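Local coordinates for beta sliding clamp (Caulobacter crescentus, PDB 5WCE), which probably confers processivity on DNA polymerases by tethering them to DNA, which it encircles as a ring-shaped head-to-tail homodimer, at residues V126-G131 / P233-F238; N141-L146 / R218-A223. One frame throughout, in Å; residues are numbered along the deposited sequence. Where two conformers were deposited one is given.

Contact 1. Residues V126-G131 / P233-F238; sequences VMSSDG and PQKVRF
Lys235 extends to Ser128 and Met127 and links the connection between strands 112-116 and 136-139 to the outer antiparallel sheet that the N-terminal and central domains build together. The loop that joins these two domains of the DNA-encircling ring thus lies against their shared sheet, at the surface, in a contact carried by one long side chain. The close part lies around the end of the lysine. Its ammonium NZ donates to the carbonyl O of Ser128 at 2.9 Å, and the same oxygen lies beside the last methylenes, 3.0 Å from Lys235 CD. The donor comes in tilted 32° from the carbonyl plane. Ser128 OG adds a weak bond from Lys235 NZ at 3.2 Å. Met127 supplies the apolar half: chi2 (78°) and chi3 (71°) fold its chain back, and SD rests 3.4 Å from Lys235 CE as the two side chains run past each other in opposite senses. A thioether suits this place because it can lie against a methylene without demanding a polar partner; the methionine also touches Thr246 of strand 243-248. Lysine suits it by combining a greasy stem with a cationic tip that can serve several oxygens. With an alanine here, the Ser128 carbonyl would probably lose its charged donor and Met127 SD its methylene neighbour, freeing the loop to shift from the sheet. The other side is looser and wetter. Asp130 is exposed, and its carbonyl is joined to the lysine through water: water 1 accepts from Lys235 NZ at 3.0 Å and donates to Asp130 O at 2.6 Å.

Contact 2. Residues N141-L146 / R218-A223; sequences NELIRL and RLMESA
Met220 holds CG anti to its carbonyl carbon and runs straight through chi2, which carries its sulfur out to Leu143 and Ile144 on helix 140-148; chi3 (-138°) then turns the methyl CE aside, onto the leucine. Leu143, with CG anti to the backbone N (chi1 -166°), crosses the methionine at about a right angle. Its CD2 branch does the touching, 3.5 Å from Met220 CE, and its CG follows at 3.7 Å from the same methyl. Ile144 takes the other part of the methionine. Its longer branch slides past in the opposite sense, CG1 lying 3.9 Å from Met220 SD and equally far from Met220 CB. Across the two segments the CA atoms of Ile144 and Met220 are the closest pair, 7.2 Å apart. No hydrogen bond crosses the contact, and the residue types fit that: an unbranched, pliable methionine shapes itself to two stiffer branched aliphatics. Met220 is buried, and it also touches Ile147 of helix 140-148 and Phe240 of strand 235-240, which places it between helix and sheet. Solvent lies toward Glu221, an exposed residue with two conformers, whose approach to the isoleucine is therefore doubtful. A glutamate suits this exposed rim, where its carboxylate can meet solvent and, weakly, Arg217. A pair of helices backed by antiparallel sheet recurs in each domain of the bacterial beta processivity ring, where the helices line the channel for DNA; here the pair is joined by methionine, leucine and isoleucine.

In the fold
Strand 235-240 ties the two contacts together. Lys235 turns toward the loop of contact 1, whereas Val236 and Phe238 do not touch that loop, and Phe238 packs on Thr212 and Ala216 of helix 210-220, which with the turn from Met220 to Ala223 supplies one side of contact 2. The centres are about 20 Å apart. Contact 1 lies at the surface and joins parts of the N-terminal and central domains by a lysine ammonium bonded to one carbonyl and, through water, to another. Contact 2 is partly buried, nearer the middle of the chain, stays within the central domain and relies on apolar packing. Both use a methionine sulfur, against a lysine methylene in one and aliphatic carbons in the other.

Contact 1. Residues V126-G131 / P233-F238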
loop_
_atom_site.group_PDB
_atom_site.type_symbol
_atom_site.label_atom_id
_atom_site.label_comp_id
_atom_site.label_asym_id
_atom_site.label_seq_id
_atom_site.Cartn_x
_atom_site.Cartn_y
_atom_site.Cartn_z
ATOM N N VAL A 126 -22.553 -24.132 -11.030
ATOM C CA VAL A 126 -23.502 -23.596 -11.990
ATOM C C VAL A 126 -24.280 -22.585 -11.169
ATOM O O VAL A 126 -24.770 -22.919 -10.105
ATOM C CB VAL A 126 -24.435 -24.722 -12.450
ATOM C CG1 VAL A 126 -25.632 -24.196 -13.251
ATOM C CG2 VAL A 126 -23.600 -25.763 -13.203
ATOM N N MET A 127 -24.284 -21.341 -11.607
ATOM C CA MET A 127 -25.100 -20.311 -10.957
ATOM C C MET A 127 -26.360 -20.171 -11.807
ATOM O O MET A 127 -26.266 -19.792 -12.968
ATOM C CB MET A 127 -24.330 -18.996 -10.927
ATOM C CG MET A 127 -25.183 -17.772 -10.592
ATOM S SD MET A 127 -25.522 -17.641 -8.842
ATOM C CE MET A 127 -23.962 -17.180 -8.156
ATOM N N SER A 128 -27.525 -20.446 -11.236
ATOM C CA SER A 128 -28.750 -20.406 -12.030
ATOM C C SER A 128 -29.270 -18.967 -12.016
ATOM O O SER A 128 -29.122 -18.268 -10.999
ATOM C CB SER A 128 -29.777 -21.371 -11.484
ATOM O OG SER A 128 -30.029 -21.045 -10.136
ATOM N N SER A 129 -29.803 -18.537 -13.160
ATOM C CA SER A 129 -30.451 -17.248 -13.317
ATOM C C SER A 129 -31.986 -17.356 -13.531
ATOM O O SER A 129 -32.590 -16.450 -14.045
ATOM C CB SER A 129 -29.800 -16.507 -14.478
ATOM O OG SER A 129 -30.393 -16.831 -15.739
ATOM N N ASP A 130 -32.590 -18.448 -13.077
ATOM C CA ASP A 130 -34.039 -18.594 -13.100
ATOM C C ASP A 130 -34.651 -17.600 -12.166
ATOM O O ASP A 130 -34.053 -17.263 -11.140
ATOM C CB ASP A 130 -34.480 -20.005 -12.658
ATOM C CG ASP A 130 -34.066 -21.081 -13.618
ATOM O OD1 ASP A 130 -33.580 -20.765 -14.734
ATOM O OD2 ASP A 130 -34.246 -22.263 -13.247
ATOM N N GLY A 131 -35.827 -17.111 -12.537
ATOM C CA GLY A 131 -36.579 -16.236 -11.683
ATOM C C GLY A 131 -36.268 -14.775 -11.809
ATOM O O GLY A 131 -36.969 -13.998 -11.202
ATOM N N PRO A 233 -36.263 -12.068 -5.670
ATOM C CA PRO A 233 -35.979 -12.107 -4.204
ATOM C C PRO A 233 -34.764 -12.997 -3.825
ATOM O O PRO A 233 -34.307 -12.913 -2.715
ATOM C CB PRO A 233 -37.286 -12.676 -3.607
ATOM C CG PRO A 233 -38.334 -12.494 -4.685
ATOM C CD PRO A 233 -37.595 -12.639 -5.981
ATOM N N GLN A 234 -34.255 -13.812 -4.749
ATOM C CA GLN A 234 -33.109 -14.669 -4.481
ATOM C C GLN A 234 -31.820 -14.245 -5.172
ATOM O O GLN A 234 -30.754 -14.709 -4.791
ATOM C CB GLN A 234 -33.432 -16.110 -4.883
ATOM C CG GLN A 234 -34.596 -16.725 -4.136
ATOM C CD GLN A 234 -35.979 -16.336 -4.676
ATOM O OE1 GLN A 234 -36.145 -16.021 -5.863
ATOM N NE2 GLN A 234 -36.980 -16.368 -3.802
ATOM N N LYS A 235 -31.900 -13.399 -6.189
ATOM C CA LYS A 235 -30.728 -13.098 -7.053
ATOM C C LYS A 235 -30.746 -11.704 -7.591
ATOM O O LYS A 235 -31.802 -11.087 -7.737
ATOM C CB LYS A 235 -30.647 -14.027 -8.266
ATOM C CG LYS A 235 -30.489 -15.480 -7.891
ATOM C CD LYS A 235 -29.600 -16.237 -8.804
ATOM C CE LYS A 235 -28.865 -17.338 -8.048
ATOM N NZ LYS A 235 -29.612 -18.559 -8.196
ATOM N N VAL A 236 -29.562 -11.223 -7.907
ATOM C CA VAL A 236 -29.381 -9.981 -8.611
ATOM C C VAL A 236 -28.362 -10.240 -9.728
ATOM O O VAL A 236 -27.450 -11.062 -9.567
ATOM C CB VAL A 236 -29.002 -8.842 -7.636
ATOM C CG1 VAL A 236 -27.694 -9.066 -6.953
ATOM C CG2 VAL A 236 -28.899 -7.528 -8.349
ATOM N N ARG A 237 -28.566 -9.605 -10.872
ATOM C CA ARG A 237 -27.649 -9.711 -12.012
ATOM C C ARG A 237 -27.383 -8.334 -12.603
ATOM O O ARG A 237 -28.308 -7.561 -12.890
ATOM C CB ARG A 237 -28.188 -10.660 -13.057
ATOM C CG ARG A 237 -27.237 -10.984 -14.216
ATOM C CD ARG A 237 -27.764 -12.165 -14.988
ATOM N NE ARG A 237 -26.871 -12.523 -16.064
ATOM C CZ ARG A 237 -26.798 -11.926 -17.242
ATOM N NH1 ARG A 237 -27.645 -10.941 -17.565
ATOM N NH2 ARG A 237 -25.931 -12.396 -18.154
ATOM N N PHE A 238 -26.106 -8.030 -12.778
ATOM C CA PHE A 238 -25.661 -6.812 -13.421
ATOM C C PHE A 238 -25.025 -7.260 -14.732
ATOM O O PHE A 238 -24.112 -8.104 -14.726
ATOM C CB PHE A 238 -24.615 -6.115 -12.612
ATOM C CG PHE A 238 -25.026 -5.733 -11.234
ATOM C CD1 PHE A 238 -25.504 -4.444 -10.980
ATOM C CD2 PHE A 238 -24.811 -6.604 -10.146
ATOM C CE1 PHE A 238 -25.859 -4.065 -9.706
ATOM C CE2 PHE A 238 -25.164 -6.211 -8.871
ATOM C CZ PHE A 238 -25.681 -4.936 -8.657
HETATM O O HOH W 1 -32.190 -18.489 -9.746
#

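Contact 2. Residues N141-L146 / R218-A223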
loop_
_atom_site.group_PDB
_atom_site.type_symbol
_atom_site.label_atom_id
_atom_site.label_comp_id
_atom_site.label_asym_id
_atom_site.label_seq_id
_atom_site.Cartn_x
_atom_site.Cartn_y
_atom_site.Cartn_z
ATOM N N ASN A 141 -23.544 6.124 -14.496
ATOM C CA ASN A 141 -23.098 7.167 -13.557
ATOM C C ASN A 141 -24.047 7.293 -12.365
ATOM O O ASN A 141 -23.587 7.430 -11.248
ATOM C CB ASN A 141 -22.928 8.496 -14.291
ATOM C CG ASN A 141 -21.659 8.524 -15.169
ATOM O OD1 ASN A 141 -20.630 7.859 -14.899
ATOM N ND2 ASN A 141 -21.724 9.327 -16.190
ATOM N N GLU A 142 -25.355 7.206 -12.618
ATOM C CA GLU A 142 -26.367 7.121 -11.579
ATOM C C GLU A 142 -26.131 5.943 -10.624
ATOM O O GLU A 142 -26.184 6.134 -9.383
ATOM C CB GLU A 142 -27.759 7.094 -12.161
ATOM C CG GLU A 142 -28.200 8.396 -12.840
ATOM C CD GLU A 142 -28.244 9.547 -11.846
ATOM O OE1 GLU A 142 -29.163 9.574 -11.042
ATOM O OE2 GLU A 142 -27.351 10.397 -11.874
ATOM N N LEU A 143 -25.849 4.747 -11.181
ATOM C CA LEU A 143 -25.613 3.588 -10.336
ATOM C C LEU A 143 -24.348 3.761 -9.512
ATOM O O LEU A 143 -24.294 3.401 -8.309
ATOM C CB LEU A 143 -25.604 2.310 -11.191
ATOM C CG LEU A 143 -25.692 0.975 -10.492
ATOM C CD1 LEU A 143 -26.905 0.976 -9.577
ATOM C CD2 LEU A 143 -25.805 -0.128 -11.582
ATOM N N ILE A 144 -23.332 4.348 -10.152
ATOM C CA ILE A 144 -22.066 4.622 -9.488
ATOM C C ILE A 144 -22.334 5.565 -8.286
ATOM O O ILE A 144 -21.821 5.316 -7.228
ATOM C CB ILE A 144 -20.983 5.192 -10.443
ATOM C CG1 ILE A 144 -20.375 4.058 -11.284
ATOM C CG2 ILE A 144 -19.852 5.904 -9.650
ATOM C CD1 ILE A 144 -19.441 4.553 -12.405
ATOM N N ARG A 145 -23.145 6.580 -8.487
ATOM C CA ARG A 145 -23.479 7.533 -7.410
ATOM C C ARG A 145 -24.208 6.787 -6.270
ATOM O O ARG A 145 -23.845 6.947 -5.112
ATOM C CB ARG A 145 -24.292 8.697 -7.930
ATOM C CG ARG A 145 -24.819 9.643 -6.859
ATOM C CD ARG A 145 -25.654 10.766 -7.431
ATOM N NE ARG A 145 -26.480 11.404 -6.384
ATOM C CZ ARG A 145 -27.642 10.920 -5.944
ATOM N NH1 ARG A 145 -28.140 9.747 -6.391
ATOM N NH2 ARG A 145 -28.310 11.562 -4.983
ATOM N N LEU A 146 -25.192 5.951 -6.595
ATOM C CA LEU A 146 -25.884 5.190 -5.556
ATOM C C LEU A 146 -24.953 4.428 -4.670
ATOM O O LEU A 146 -25.123 4.418 -3.425
ATOM C CB LEU A 146 -26.981 4.266 -6.125
ATOM C CG LEU A 146 -28.217 4.865 -6.791
ATOM C CD1 LEU A 146 -29.197 3.759 -7.166
ATOM C CD2 LEU A 146 -28.928 5.930 -5.949
ATOM N N ARG A 218 -16.482 -2.199 -9.369
ATOM C CA ARG A 218 -15.244 -2.345 -10.182
ATOM C C ARG A 218 -15.548 -2.471 -11.676
ATOM O O ARG A 218 -15.024 -1.743 -12.503
ATOM C CB ARG A 218 -14.435 -3.542 -9.666
ATOM C CG ARG A 218 -13.025 -3.600 -10.202
ATOM C CD ARG A 218 -12.257 -4.885 -9.863
ATOM N NE ARG A 218 -12.505 -5.371 -8.500
ATOM C CZ ARG A 218 -11.924 -4.951 -7.359
ATOM N NH1 ARG A 218 -10.981 -3.993 -7.322
ATOM N NH2 ARG A 218 -12.293 -5.522 -6.222
ATOM N N LEU A 219 -16.479 -3.367 -12.005
ATOM C CA LEU A 219 -16.905 -3.534 -13.392
ATOM C C LEU A 219 -17.557 -2.308 -14.000
ATOM O O LEU A 219 -17.435 -2.039 -15.227
ATOM C CB LEU A 219 -17.830 -4.759 -13.515
ATOM C CG LEU A 219 -17.115 -6.101 -13.263
ATOM C CD1 LEU A 219 -18.071 -7.281 -13.074
ATOM C CD2 LEU A 219 -16.131 -6.473 -14.378
ATOM N N MET A 220 -18.285 -1.547 -13.173
ATOM C CA MET A 220 -18.809 -0.262 -13.613
ATOM C C MET A 220 -17.754 0.708 -14.097
ATOM O O MET A 220 -18.090 1.542 -14.909
ATOM C CB MET A 220 -19.592 0.419 -12.497
ATOM C CG MET A 220 -20.964 -0.149 -12.390
ATOM S SD MET A 220 -21.829 0.492 -10.959
ATOM C CE MET A 220 -22.586 -1.033 -10.405
ATOM N N GLU A 221 -16.506 0.603 -13.617
ATOM C CA GLU A 221 -15.462 1.526 -14.076
ATOM C C GLU A 221 -15.195 1.381 -15.588
ATOM O O GLU A 221 -14.839 2.363 -16.220
ATOM C CB GLU A 221 -14.179 1.475 -13.247
ATOM C CG GLU A 221 -13.536 2.862 -13.103
ATOM C CD GLU A 221 -14.235 3.763 -12.082
ATOM O OE1 GLU A 221 -13.772 3.828 -10.934
ATOM O OE2 GLU A 221 -15.258 4.398 -12.398
ATOM N N SER A 222 -15.417 0.192 -16.164
ATOM C CA SER A 222 -15.199 -0.080 -17.604
ATOM C C SER A 222 -16.502 -0.193 -18.417
ATOM O O SER A 222 -16.441 -0.562 -19.601
ATOM C CB SER A 222 -14.454 -1.410 -17.760
ATOM O OG SER A 222 -13.260 -1.526 -16.987
ATOM N N ALA A 223 -17.663 0.114 -17.820
ATOM C CA ALA A 223 -18.955 -0.078 -18.471
ATOM C C ALA A 223 -19.256 1.016 -19.463
ATOM O O ALA A 223 -18.535 1.977 -19.535
ATOM C CB ALA A 223 -20.078 -0.151 -17.419
#